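Local structure of TetR family transcriptional regulator (Chloroflexus aurantiacus, 3NRG) at residues 111-116 with 167-172; 97-102 with 173-178; 86-91 with 149-154; 153-158 with 212-217. The protein probably acts as a TetR-family transcription factor that binds a cis-regulatory DNA region through a helix-turn-helix near its N terminus. All coordinates share one frame; numbering follows the deposited sequence. Where two conformers were deposited one is given.

Interaction 1 of 4, residues 111-116 with 167-172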
loop_
_atom_site.group_PDB
_atom_site.type_symbol
_atom_site.label_atom_id
_atom_site.label_comp_id
_atom_site.label_asym_id
_atom_site.label_seq_id
_atom_site.Cartn_x
_atom_site.Cartn_y
_atom_site.Cartn_z
ATOM N N ILE A 111 3.724 3.281 5.188
ATOM C CA ILE A 111 3.047 4.494 5.671
ATOM C C ILE A 111 1.513 4.365 5.458
ATOM O O ILE A 111 0.737 4.651 6.373
ATOM C CB ILE A 111 3.642 5.774 4.997
ATOM C CG1 ILE A 111 5.119 5.983 5.422
ATOM C CG2 ILE A 111 2.794 7.018 5.314
ATOM C CD1 ILE A 111 5.933 6.900 4.489
ATOM N N ALA A 112 1.098 3.871 4.277
ATOM C CA ALA A 112 -0.316 3.650 3.952
ATOM C C ALA A 112 -0.918 2.523 4.813
ATOM O O ALA A 112 -2.092 2.593 5.188
ATOM C CB ALA A 112 -0.465 3.321 2.473
ATOM N N TYR A 113 -0.098 1.492 5.137
ATOM C CA TYR A 113 -0.516 0.363 5.968
ATOM C C TYR A 113 -0.766 0.802 7.412
ATOM O O TYR A 113 -1.756 0.373 8.015
ATOM C CB TYR A 113 0.535 -0.762 5.916
ATOM C CG TYR A 113 0.213 -1.956 6.796
ATOM C CD1 TYR A 113 -0.701 -2.922 6.388
ATOM C CD2 TYR A 113 0.888 -2.165 7.997
ATOM C CE1 TYR A 113 -0.991 -4.029 7.188
ATOM C CE2 TYR A 113 0.612 -3.271 8.802
ATOM C CZ TYR A 113 -0.325 -4.203 8.392
ATOM O OH TYR A 113 -0.593 -5.295 9.178
ATOM N N LYS A 114 0.138 1.660 7.975
ATOM C CA LYS A 114 -0.002 2.147 9.349
ATOM C C LYS A 114 -1.245 3.034 9.509
ATOM O O LYS A 114 -1.851 3.045 10.575
ATOM C CB LYS A 114 1.263 2.897 9.800
ATOM C CG LYS A 114 2.408 1.985 10.231
ATOM C CD LYS A 114 3.533 2.785 10.889
ATOM C CE LYS A 114 4.560 1.895 11.539
ATOM N NZ LYS A 114 5.556 2.675 12.304
ATOM N N ALA A 115 -1.649 3.751 8.427
ATOM C CA ALA A 115 -2.828 4.632 8.435
ATOM C C ALA A 115 -4.132 3.861 8.726
ATOM O O ALA A 115 -5.109 4.458 9.182
ATOM C CB ALA A 115 -2.940 5.366 7.104
ATOM N N LEU A 116 -4.137 2.532 8.464
ATOM C CA LEU A 116 -5.290 1.663 8.725
ATOM C C LEU A 116 -5.536 1.463 10.230
ATOM O O LEU A 116 -6.666 1.171 10.628
ATOM C CB LEU A 116 -5.083 0.287 8.072
ATOM C CG LEU A 116 -5.084 0.232 6.552
ATOM C CD1 LEU A 116 -4.486 -1.062 6.069
ATOM C CD2 LEU A 116 -6.483 0.419 5.991
ATOM N N VAL A 167 -7.154 -10.573 3.697
ATOM C CA VAL A 167 -6.142 -11.384 3.017
ATOM C C VAL A 167 -5.246 -10.487 2.159
ATOM O O VAL A 167 -4.022 -10.506 2.324
ATOM C CB VAL A 167 -6.792 -12.528 2.187
ATOM C CG1 VAL A 167 -5.790 -13.144 1.224
ATOM C CG2 VAL A 167 -7.392 -13.596 3.100
ATOM N N PHE A 168 -5.863 -9.653 1.291
ATOM C CA PHE A 168 -5.137 -8.730 0.403
ATOM C C PHE A 168 -4.262 -7.721 1.181
ATOM O O PHE A 168 -3.183 -7.351 0.718
ATOM C CB PHE A 168 -6.123 -7.987 -0.524
ATOM C CG PHE A 168 -6.493 -8.731 -1.785
ATOM C CD1 PHE A 168 -7.210 -9.920 -1.726
ATOM C CD2 PHE A 168 -6.185 -8.210 -3.036
ATOM C CE1 PHE A 168 -7.561 -10.605 -2.893
ATOM C CE2 PHE A 168 -6.554 -8.883 -4.204
ATOM C CZ PHE A 168 -7.226 -10.084 -4.126
ATOM N N THR A 169 -4.736 -7.281 2.344
ATOM C CA THR A 169 -4.028 -6.318 3.181
ATOM C C THR A 169 -2.789 -6.933 3.848
ATOM O O THR A 169 -1.772 -6.248 3.993
ATOM C CB THR A 169 -5.008 -5.728 4.218
ATOM O OG1 THR A 169 -6.035 -5.024 3.525
ATOM C CG2 THR A 169 -4.334 -4.803 5.210
ATOM N N GLU A 170 -2.874 -8.216 4.258
ATOM C CA GLU A 170 -1.827 -8.843 5.058
ATOM C C GLU A 170 -0.897 -9.819 4.330
ATOM O O GLU A 170 0.150 -10.164 4.889
ATOM C CB GLU A 170 -2.433 -9.510 6.303
ATOM C CG GLU A 170 -3.209 -8.560 7.204
ATOM C CD GLU A 170 -2.386 -7.555 7.989
ATOM O OE1 GLU A 170 -1.147 -7.722 8.081
ATOM O OE2 GLU A 170 -2.993 -6.617 8.553
ATOM N N LEU A 171 -1.273 -10.306 3.120
ATOM C CA LEU A 171 -0.451 -11.312 2.432
ATOM C C LEU A 171 1.007 -10.902 2.191
ATOM O O LEU A 171 1.905 -11.671 2.511
ATOM C CB LEU A 171 -1.111 -11.847 1.149
ATOM C CG LEU A 171 -0.418 -13.087 0.514
ATOM C CD1 LEU A 171 -0.259 -14.234 1.541
ATOM C CD2 LEU A 171 -1.159 -13.563 -0.715
ATOM N N GLY A 172 1.221 -9.693 1.669
ATOM C CA GLY A 172 2.555 -9.168 1.384
ATOM C C GLY A 172 3.491 -9.226 2.569
ATOM O O GLY A 172 4.611 -9.731 2.454
#

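Interaction 2 of 4, residues 97-102 with 173-178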
loop_
_atom_site.group_PDB
_atom_site.type_symbol
_atom_site.label_atom_id
_atom_site.label_comp_id
_atom_site.label_asym_id
_atom_site.label_seq_id
_atom_site.Cartn_x
_atom_site.Cartn_y
_atom_site.Cartn_z
ATOM N N VAL A 97 -0.440 -7.621 -8.229
ATOM C CA VAL A 97 -0.146 -6.193 -8.408
ATOM C C VAL A 97 0.089 -5.499 -7.048
ATOM O O VAL A 97 1.099 -4.811 -6.871
ATOM C CB VAL A 97 -1.255 -5.483 -9.240
ATOM C CG1 VAL A 97 -1.134 -3.964 -9.142
ATOM C CG2 VAL A 97 -1.215 -5.933 -10.696
ATOM N N GLY A 98 -0.832 -5.715 -6.104
ATOM C CA GLY A 98 -0.748 -5.149 -4.761
ATOM C C GLY A 98 0.538 -5.512 -4.048
ATOM O O GLY A 98 1.165 -4.659 -3.416
ATOM N N ILE A 99 0.960 -6.777 -4.187
ATOM C CA ILE A 99 2.195 -7.294 -3.598
ATOM C C ILE A 99 3.442 -6.704 -4.316
ATOM O O ILE A 99 4.415 -6.334 -3.650
ATOM C CB ILE A 99 2.159 -8.857 -3.593
ATOM C CG1 ILE A 99 1.109 -9.375 -2.554
ATOM C CG2 ILE A 99 3.541 -9.452 -3.318
ATOM C CD1 ILE A 99 0.598 -10.832 -2.784
ATOM N N GLN A 100 3.382 -6.567 -5.663
ATOM C CA GLN A 100 4.496 -6.006 -6.439
ATOM C C GLN A 100 4.713 -4.523 -6.125
ATOM O O GLN A 100 5.860 -4.084 -6.029
ATOM C CB GLN A 100 4.296 -6.221 -7.950
ATOM C CG GLN A 100 4.499 -7.670 -8.416
ATOM C CD GLN A 100 5.900 -8.180 -8.165
ATOM O OE1 GLN A 100 6.155 -8.910 -7.199
ATOM N NE2 GLN A 100 6.835 -7.820 -9.041
ATOM N N PHE A 101 3.613 -3.761 -5.920
ATOM C CA PHE A 101 3.698 -2.343 -5.560
ATOM C C PHE A 101 4.349 -2.166 -4.179
ATOM O O PHE A 101 5.115 -1.221 -3.973
ATOM C CB PHE A 101 2.303 -1.671 -5.594
ATOM C CG PHE A 101 2.337 -0.229 -5.144
ATOM C CD1 PHE A 101 2.881 0.759 -5.961
ATOM C CD2 PHE A 101 1.927 0.128 -3.864
ATOM C CE1 PHE A 101 3.015 2.073 -5.503
ATOM C CE2 PHE A 101 2.043 1.447 -3.417
ATOM C CZ PHE A 101 2.579 2.412 -4.241
ATOM N N GLN A 102 4.028 -3.070 -3.236
ATOM C CA GLN A 102 4.585 -3.067 -1.890
ATOM C C GLN A 102 6.109 -3.333 -1.924
ATOM O O GLN A 102 6.864 -2.644 -1.248
ATOM C CB GLN A 102 3.873 -4.119 -1.021
ATOM C CG GLN A 102 4.244 -4.038 0.461
ATOM C CD GLN A 102 3.795 -5.240 1.253
ATOM O OE1 GLN A 102 2.723 -5.818 1.017
ATOM N NE2 GLN A 102 4.586 -5.602 2.258
ATOM N N ASN A 173 3.016 -8.761 3.737
ATOM C CA ASN A 173 3.790 -8.785 4.979
ATOM C C ASN A 173 4.127 -10.209 5.394
ATOM O O ASN A 173 5.238 -10.466 5.866
ATOM C CB ASN A 173 3.033 -8.065 6.104
ATOM C CG ASN A 173 2.793 -6.594 5.843
ATOM O OD1 ASN A 173 3.648 -5.877 5.293
ATOM N ND2 ASN A 173 1.641 -6.099 6.277
ATOM N N HIS A 174 3.180 -11.146 5.192
ATOM C CA HIS A 174 3.390 -12.550 5.534
ATOM C C HIS A 174 4.425 -13.212 4.624
ATOM O O HIS A 174 5.255 -13.987 5.106
ATOM C CB HIS A 174 2.069 -13.325 5.513
ATOM C CG HIS A 174 2.210 -14.729 6.006
ATOM N ND1 HIS A 174 2.548 -15.002 7.324
ATOM C CD2 HIS A 174 2.092 -15.895 5.334
ATOM C CE1 HIS A 174 2.608 -16.318 7.412
ATOM N NE2 HIS A 174 2.329 -16.900 6.245
ATOM N N LEU A 175 4.381 -12.902 3.311
ATOM C CA LEU A 175 5.341 -13.426 2.330
ATOM C C LEU A 175 6.764 -13.045 2.721
ATOM O O LEU A 175 7.640 -13.911 2.757
ATOM C CB LEU A 175 5.022 -12.898 0.912
ATOM C CG LEU A 175 3.679 -13.317 0.321
ATOM C CD1 LEU A 175 3.430 -12.616 -0.971
ATOM C CD2 LEU A 175 3.600 -14.818 0.136
ATOM N N ILE A 176 6.978 -11.753 3.076
ATOM C CA ILE A 176 8.273 -11.227 3.528
ATOM C C ILE A 176 8.722 -11.958 4.794
ATOM O O ILE A 176 9.840 -12.467 4.849
ATOM C CB ILE A 176 8.194 -9.682 3.751
ATOM C CG1 ILE A 176 7.977 -8.939 2.417
ATOM C CG2 ILE A 176 9.443 -9.163 4.467
ATOM C CD1 ILE A 176 7.500 -7.483 2.569
ATOM N N GLU A 177 7.824 -12.051 5.791
ATOM C CA GLU A 177 8.085 -12.716 7.067
ATOM C C GLU A 177 8.504 -14.182 6.860
ATOM O O GLU A 177 9.424 -14.664 7.530
ATOM C CB GLU A 177 6.832 -12.630 7.959
ATOM C CG GLU A 177 7.037 -13.111 9.385
ATOM C CD GLU A 177 5.785 -13.057 10.232
ATOM O OE1 GLU A 177 4.863 -13.870 9.991
ATOM O OE2 GLU A 177 5.727 -12.203 11.144
ATOM N N ARG A 178 7.857 -14.870 5.907
ATOM C CA ARG A 178 8.104 -16.278 5.635
ATOM C C ARG A 178 9.366 -16.528 4.791
ATOM O O ARG A 178 10.124 -17.452 5.098
ATOM C CB ARG A 178 6.870 -16.917 4.967
ATOM C CG ARG A 178 6.963 -18.422 4.828
ATOM C CD ARG A 178 5.763 -18.997 4.122
ATOM N NE ARG A 178 5.917 -20.436 3.888
ATOM C CZ ARG A 178 5.012 -21.190 3.270
ATOM N NH1 ARG A 178 3.879 -20.652 2.826
ATOM N NH2 ARG A 178 5.230 -22.485 3.093
HETATM O O HOH W 1 0.756 -6.777 3.311
#

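Interaction 3 of 4, residues 86-91 with 149-154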
loop_
_atom_site.group_PDB
_atom_site.type_symbol
_atom_site.label_atom_id
_atom_site.label_comp_id
_atom_site.label_asym_id
_atom_site.label_seq_id
_atom_site.Cartn_x
_atom_site.Cartn_y
_atom_site.Cartn_z
ATOM N N ASP A 86 -12.882 -14.230 -15.664
ATOM C CA ASP A 86 -13.097 -14.921 -14.398
ATOM C C ASP A 86 -12.711 -14.023 -13.231
ATOM O O ASP A 86 -11.629 -13.423 -13.249
ATOM C CB ASP A 86 -12.279 -16.219 -14.365
ATOM C CG ASP A 86 -12.566 -17.101 -13.175
ATOM O OD1 ASP A 86 -13.645 -17.723 -13.148
ATOM O OD2 ASP A 86 -11.674 -17.238 -12.308
HETATM N N MSE A 87 -13.588 -13.932 -12.209
HETATM C CA MSE A 87 -13.359 -13.097 -11.028
HETATM C C MSE A 87 -12.124 -13.541 -10.241
HETATM O O MSE A 87 -11.353 -12.694 -9.782
HETATM C CB MSE A 87 -14.598 -13.087 -10.119
HETATM C CG MSE A 87 -14.569 -11.971 -9.073
HETATM SE SE MSE A 87 -15.937 -12.187 -7.753
HETATM C CE MSE A 87 -15.077 -13.420 -6.634
ATOM N N PHE A 88 -11.935 -14.865 -10.082
ATOM C CA PHE A 88 -10.801 -15.400 -9.330
ATOM C C PHE A 88 -9.477 -15.262 -10.069
ATOM O O PHE A 88 -8.453 -14.994 -9.439
ATOM C CB PHE A 88 -11.070 -16.837 -8.879
ATOM C CG PHE A 88 -12.213 -16.909 -7.895
ATOM C CD1 PHE A 88 -12.055 -16.462 -6.585
ATOM C CD2 PHE A 88 -13.474 -17.330 -8.299
ATOM C CE1 PHE A 88 -13.131 -16.462 -5.696
ATOM C CE2 PHE A 88 -14.542 -17.356 -7.400
ATOM C CZ PHE A 88 -14.360 -16.929 -6.102
ATOM N N ALA A 89 -9.509 -15.338 -11.411
ATOM C CA ALA A 89 -8.320 -15.115 -12.228
ATOM C C ALA A 89 -7.928 -13.635 -12.156
ATOM O O ALA A 89 -6.735 -13.315 -12.108
ATOM C CB ALA A 89 -8.586 -15.523 -13.661
ATOM N N TYR A 90 -8.938 -12.736 -12.059
ATOM C CA TYR A 90 -8.712 -11.304 -11.891
ATOM C C TYR A 90 -8.171 -10.997 -10.496
ATOM O O TYR A 90 -7.252 -10.192 -10.364
ATOM C CB TYR A 90 -10.003 -10.502 -12.164
ATOM C CG TYR A 90 -9.903 -9.044 -11.759
ATOM C CD1 TYR A 90 -9.105 -8.155 -12.472
ATOM C CD2 TYR A 90 -10.592 -8.559 -10.651
ATOM C CE1 TYR A 90 -8.972 -6.826 -12.077
ATOM C CE2 TYR A 90 -10.476 -7.229 -10.254
ATOM C CZ TYR A 90 -9.671 -6.364 -10.975
ATOM O OH TYR A 90 -9.557 -5.059 -10.588
ATOM N N LEU A 91 -8.742 -11.640 -9.451
ATOM C CA LEU A 91 -8.306 -11.452 -8.066
ATOM C C LEU A 91 -6.851 -11.860 -7.866
ATOM O O LEU A 91 -6.131 -11.198 -7.117
ATOM C CB LEU A 91 -9.224 -12.203 -7.087
ATOM C CG LEU A 91 -10.597 -11.559 -6.806
ATOM C CD1 LEU A 91 -11.472 -12.490 -6.022
ATOM C CD2 LEU A 91 -10.452 -10.242 -6.061
ATOM N N GLY A 149 -24.562 -15.645 -11.169
ATOM C CA GLY A 149 -24.671 -17.058 -10.812
ATOM C C GLY A 149 -23.363 -17.816 -10.674
ATOM O O GLY A 149 -23.380 -19.041 -10.531
ATOM N N SER A 150 -22.217 -17.110 -10.687
ATOM C CA SER A 150 -20.914 -17.767 -10.549
ATOM C C SER A 150 -20.590 -18.111 -9.085
ATOM O O SER A 150 -19.956 -19.133 -8.827
ATOM C CB SER A 150 -19.808 -16.912 -11.156
ATOM O OG SER A 150 -19.757 -15.632 -10.554
ATOM N N LEU A 151 -21.028 -17.257 -8.131
ATOM C CA LEU A 151 -20.781 -17.470 -6.696
ATOM C C LEU A 151 -21.985 -18.116 -5.998
ATOM O O LEU A 151 -23.091 -18.097 -6.541
ATOM C CB LEU A 151 -20.421 -16.140 -6.004
ATOM C CG LEU A 151 -19.232 -15.360 -6.582
ATOM C CD1 LEU A 151 -19.007 -14.082 -5.817
ATOM C CD2 LEU A 151 -17.962 -16.198 -6.582
ATOM N N VAL A 152 -21.764 -18.682 -4.779
ATOM C CA VAL A 152 -22.815 -19.320 -3.957
ATOM C C VAL A 152 -24.008 -18.344 -3.772
ATOM O O VAL A 152 -23.792 -17.178 -3.445
ATOM C CB VAL A 152 -22.243 -19.821 -2.592
ATOM C CG1 VAL A 152 -23.357 -20.294 -1.660
ATOM C CG2 VAL A 152 -21.214 -20.924 -2.800
ATOM N N PRO A 153 -25.260 -18.776 -4.075
ATOM C CA PRO A 153 -26.398 -17.829 -4.018
ATOM C C PRO A 153 -26.671 -17.213 -2.644
ATOM O O PRO A 153 -27.049 -16.043 -2.570
ATOM C CB PRO A 153 -27.586 -18.666 -4.520
ATOM C CG PRO A 153 -27.167 -20.083 -4.344
ATOM C CD PRO A 153 -25.689 -20.106 -4.559
ATOM N N ASP A 154 -26.472 -17.989 -1.558
ATOM C CA ASP A 154 -26.739 -17.524 -0.184
ATOM C C ASP A 154 -25.555 -16.741 0.445
ATOM O O ASP A 154 -25.639 -16.331 1.606
ATOM C CB ASP A 154 -27.151 -18.707 0.714
ATOM C CG ASP A 154 -26.146 -19.839 0.710
ATOM O OD1 ASP A 154 -25.166 -19.767 1.492
ATOM O OD2 ASP A 154 -26.315 -20.782 -0.099
#

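Interaction 4 of 4, residues 153-158 with 212-217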
loop_
_atom_site.group_PDB
_atom_site.type_symbol
_atom_site.label_atom_id
_atom_site.label_comp_id
_atom_site.label_asym_id
_atom_site.label_seq_id
_atom_site.Cartn_x
_atom_site.Cartn_y
_atom_site.Cartn_z
ATOM N N PRO A 153 -25.260 -18.776 -4.075
ATOM C CA PRO A 153 -26.398 -17.829 -4.018
ATOM C C PRO A 153 -26.671 -17.213 -2.644
ATOM O O PRO A 153 -27.049 -16.043 -2.570
ATOM C CB PRO A 153 -27.586 -18.666 -4.520
ATOM C CG PRO A 153 -27.167 -20.083 -4.344
ATOM C CD PRO A 153 -25.689 -20.106 -4.559
ATOM N N ASP A 154 -26.472 -17.989 -1.558
ATOM C CA ASP A 154 -26.739 -17.524 -0.184
ATOM C C ASP A 154 -25.555 -16.741 0.445
ATOM O O ASP A 154 -25.639 -16.331 1.606
ATOM C CB ASP A 154 -27.151 -18.707 0.714
ATOM C CG ASP A 154 -26.146 -19.839 0.710
ATOM O OD1 ASP A 154 -25.166 -19.767 1.492
ATOM O OD2 ASP A 154 -26.315 -20.782 -0.099
ATOM N N LEU A 155 -24.475 -16.517 -0.329
ATOM C CA LEU A 155 -23.270 -15.830 0.148
ATOM C C LEU A 155 -23.546 -14.384 0.569
ATOM O O LEU A 155 -24.209 -13.641 -0.161
ATOM C CB LEU A 155 -22.173 -15.877 -0.937
ATOM C CG LEU A 155 -20.761 -15.412 -0.532
ATOM C CD1 LEU A 155 -20.123 -16.372 0.445
ATOM C CD2 LEU A 155 -19.875 -15.268 -1.748
ATOM N N ASP A 156 -23.049 -13.991 1.759
ATOM C CA ASP A 156 -23.165 -12.619 2.236
ATOM C C ASP A 156 -22.005 -11.811 1.661
ATOM O O ASP A 156 -20.843 -12.126 1.937
ATOM C CB ASP A 156 -23.156 -12.571 3.768
ATOM C CG ASP A 156 -23.369 -11.177 4.328
ATOM O OD1 ASP A 156 -24.539 -10.752 4.429
ATOM O OD2 ASP A 156 -22.365 -10.514 4.662
ATOM N N ALA A 157 -22.318 -10.821 0.794
ATOM C CA ALA A 157 -21.316 -10.000 0.099
ATOM C C ALA A 157 -20.390 -9.263 1.057
ATOM O O ALA A 157 -19.182 -9.211 0.817
ATOM C CB ALA A 157 -21.999 -9.015 -0.836
ATOM N N ASP A 158 -20.949 -8.701 2.149
ATOM C CA ASP A 158 -20.174 -7.977 3.157
ATOM C C ASP A 158 -19.130 -8.899 3.827
ATOM O O ASP A 158 -17.962 -8.513 3.966
ATOM C CB ASP A 158 -21.109 -7.358 4.207
ATOM C CG ASP A 158 -20.404 -6.456 5.196
ATOM O OD1 ASP A 158 -19.724 -6.985 6.096
ATOM O OD2 ASP A 158 -20.578 -5.222 5.102
ATOM N N ARG A 212 -12.692 -22.067 -3.894
ATOM C CA ARG A 212 -13.474 -23.215 -3.412
ATOM C C ARG A 212 -14.524 -22.782 -2.383
ATOM O O ARG A 212 -15.622 -23.338 -2.346
ATOM C CB ARG A 212 -12.564 -24.299 -2.811
ATOM C CG ARG A 212 -11.689 -25.019 -3.825
ATOM C CD ARG A 212 -11.006 -26.233 -3.214
ATOM N NE ARG A 212 -10.094 -25.870 -2.126
ATOM C CZ ARG A 212 -8.783 -25.700 -2.277
ATOM N NH1 ARG A 212 -8.218 -25.872 -3.467
ATOM N NH2 ARG A 212 -8.027 -25.365 -1.240
ATOM N N GLY A 213 -14.177 -21.789 -1.572
ATOM C CA GLY A 213 -15.057 -21.286 -0.527
ATOM C C GLY A 213 -16.211 -20.431 -1.014
ATOM O O GLY A 213 -17.253 -20.375 -0.355
HETATM N N MSE A 214 -16.041 -19.747 -2.168
HETATM C CA MSE A 214 -17.054 -18.798 -2.667
HETATM C C MSE A 214 -17.756 -19.214 -3.959
HETATM O O MSE A 214 -18.919 -18.844 -4.153
HETATM C CB MSE A 214 -16.455 -17.396 -2.827
HETATM C CG MSE A 214 -15.953 -16.816 -1.542
HETATM SE SE MSE A 214 -15.170 -15.083 -1.789
HETATM C CE MSE A 214 -14.356 -14.907 -0.047
ATOM N N ARG A 215 -17.037 -19.889 -4.887
ATOM C CA ARG A 215 -17.625 -20.274 -6.179
ATOM C C ARG A 215 -18.726 -21.319 -6.023
ATOM O O ARG A 215 -18.628 -22.195 -5.161
ATOM C CB ARG A 215 -16.549 -20.762 -7.162
ATOM C CG ARG A 215 -17.031 -20.786 -8.611
ATOM C CD ARG A 215 -16.097 -21.550 -9.522
ATOM N NE ARG A 215 -14.870 -20.807 -9.800
ATOM C CZ ARG A 215 -14.746 -19.915 -10.778
ATOM N NH1 ARG A 215 -15.785 -19.621 -11.555
ATOM N NH2 ARG A 215 -13.590 -19.298 -10.978
ATOM N N ARG A 216 -19.783 -21.214 -6.870
ATOM C CA ARG A 216 -20.948 -22.111 -6.895
ATOM C C ARG A 216 -20.527 -23.550 -7.199
ATOM O O ARG A 216 -19.643 -23.774 -8.035
ATOM C CB ARG A 216 -21.962 -21.627 -7.951
ATOM C CG ARG A 216 -23.395 -22.067 -7.696
ATOM C CD ARG A 216 -24.266 -21.805 -8.908
ATOM N NE ARG A 216 -25.692 -21.853 -8.585
ATOM C CZ ARG A 216 -26.452 -20.773 -8.419
ATOM N NH1 ARG A 216 -25.934 -19.559 -8.563
ATOM N NH2 ARG A 216 -27.740 -20.900 -8.128
ATOM N N ARG A 217 -21.174 -24.526 -6.528
ATOM C CA ARG A 217 -20.896 -25.954 -6.712
ATOM C C ARG A 217 -21.499 -26.467 -8.022
ATOM O O ARG A 217 -22.703 -26.214 -8.269
ATOM C CB ARG A 217 -21.424 -26.767 -5.514
ATOM O OXT ARG A 217 -20.754 -27.084 -8.814
#

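Interaction 1 of 4, residues 111-116 with 167-172
Polar and apolar contacts lie next to each other where Y113 and L116 face T169 and E170. The polar one is a hydrogen bond donated by the phenol: Y113 OH lies 2.7 Å from E170 OE1 and uses the syn lone pair of that oxygen. Carbon CD of E170 sits at the ring edge, in the ring plane, but the carboxylate is turned 79° out of that plane, so the two flat groups stand nearly upright to each other. A bend in the glutamate chain (chi2 -71°) brings the carboxylate round to the phenol. The other oxygen, E170 OE2, is hydrogen-bonded to Y117 OH, and the Y117 ring meets that of Y113 edge-to-face, which gives the acid two phenol partners. The apolar part centres on the methyl of T169. Its CG2 meets L116 CD1 tip to tip at 3.8 Å and approaches Y113 CE1, at the ring edge, to 4.0 Å, while T169 OG1 turns back to bond N165 O of its own helix. A phenylalanine in place of Y113 would probably keep the ring near T169 but leave E170 OE1 without this donor. On another side of helix 106-114, I111 rests on helices 12-28 and 57-78, toward the DNA-binding end. The contact itself ties helix 106-114 to helix 157-179 within the all-helical C-terminal domain of the TetR fold.

Interaction 2 of 4, residues 97-102 with 173-178
Q102 reaches across from segment 97-102 of helix 87-104 toward N173 and I176, while I99 meets L175 beside it. The axes of the two helical segments pass 11.3 Å apart and cross at -61°, a wide spacing that leaves the contact to the ends of side chains. I99 and L175 approach at about a right angle, and the leucine methyl CD1 touches both branches of the isoleucine, with I99 CD1 at 3.8 Å and I99 CG2 at 3.9 Å. Q102 has its CG opposite the backbone N (chi1 -171°) and an extended chain beyond, which carries the amide over to the other helix. There it crosses N173 nearly perpendicularly, the amide planes 61° apart. I176 comes from the opposite direction and sets its CD1 3.5 Å from Q102 NE2. The other end of the glutamine amide is joined to the partner helix by water 1, which donates to Q102 OE1 (3.2 Å) and accepts from N173 N (3.0 Å). The two ends of the interface have different surroundings: I99 and L175 also touch helix 196-214, whereas Q102 and N173 border helix 106-114. The crossing joins helices 87-104 and 157-179 within the all-helical C-terminal domain of a TetR-type regulator.

Interaction 3 of 4, residues 86-91 with 149-154
M87, a selenomethionine, and F88 both meet L151: its CD2 touches the two of them, its CD1 the selenomethionine. The M87 side chain starts at a CB directed toward the 149-154 loop and continues through CG, placed opposite the backbone N (chi1 -165°), in an extended course. Its selenium is the first atom to reach across, with M87 SE 4.1 Å from L151 CD1. A turn about the last bond (chi3 82°) then swings CE between two neighbours: L151 CD2 at 4.0 Å, and one face of the F88 ring, above which CE stands 3.6 Å, offset toward the rim. The ring in turn meets the same leucine methyl, with F88 CE2 3.7 Å from L151 CD2. This cluster closes the far end of the helical C-terminal domain, where the start of helix 87-104 abuts the turn joining helices 124-147 and 157-179. An alanine at L151 would probably open a gap against M87 CE and the F88 ring, leaving the selenomethionine tip freer to turn. L151 also packs on V142 and I146 of helix 124-147, and F88 on I207 of helix 196-214. At the helix start D86 is the N-cap, its OD2 accepting from A89 N at 3.0 Å with an N-H...O angle of 141°.

Interaction 4 of 4, residues 153-158 with 212-217
P153 and L155 pair with R216 and M214 in antiparallel order: the P153 and R216 CA atoms are 7.5 Å apart, and those of L155 and M214 are 7.4 Å apart. The first segment is a loop that enters helix 157-179; D156 is the N-cap, its side chain capping a backbone N just past the segment, and its OD2 is hydrogen-bonded to T159 OG1. The second is the end of helix 196-214; R215 is the first residue to leave helical geometry, and R216 (phi -61°, psi 141°) continues the extended tail. Backbone hydrogen bonds of M214 with V152 and of R216 with S150 hold this tail against the residues leading into P153. Among the side chains, P153 lies over one face of the R216 guanidinium. Its CD stands 3.9 Å above the plane, over the centre of the group, and its CG is 3.9 Å from R216 NH2. The arginine reaches there by an extended chain, crossing the proline ring at about a right angle, and its NH1 is also bonded to G149 O. Further in, L155 CD2 touches CB of the selenomethionine M214 at 4.2 Å. With CG placed opposite the backbone N (chi1 -170°), L155 turns toward M214, and it also packs on V142 and A160. M214 runs extended past it to reach A160 and L164. The contact joins the start of helix 157-179 to the end of helix 196-214, the two long C-terminal helices that in TetR-family relatives commonly form the dimer interface.

From the N terminus, the chain first passes 86-91, 97-102 and 111-116, the opening segments of interactions 3, 2 and 1. Interaction 3 closes first, at 149-154, where interaction 4 begins; the two share P153 and D154. Helix 157-179 then closes interaction 1 and, in the residues that follow directly, interaction 2, inside which interaction 1 is nested. Both cross interactions 3 and 4, the last of which closes at the C terminus. Interactions 1 and 2 touch, with centres 10 Å apart, and tie helices 87-104 and 106-114 to helix 157-179. Interactions 3 and 4, centres 8 Å apart, are joined by a D86–R215 salt bridge at the domain's far end.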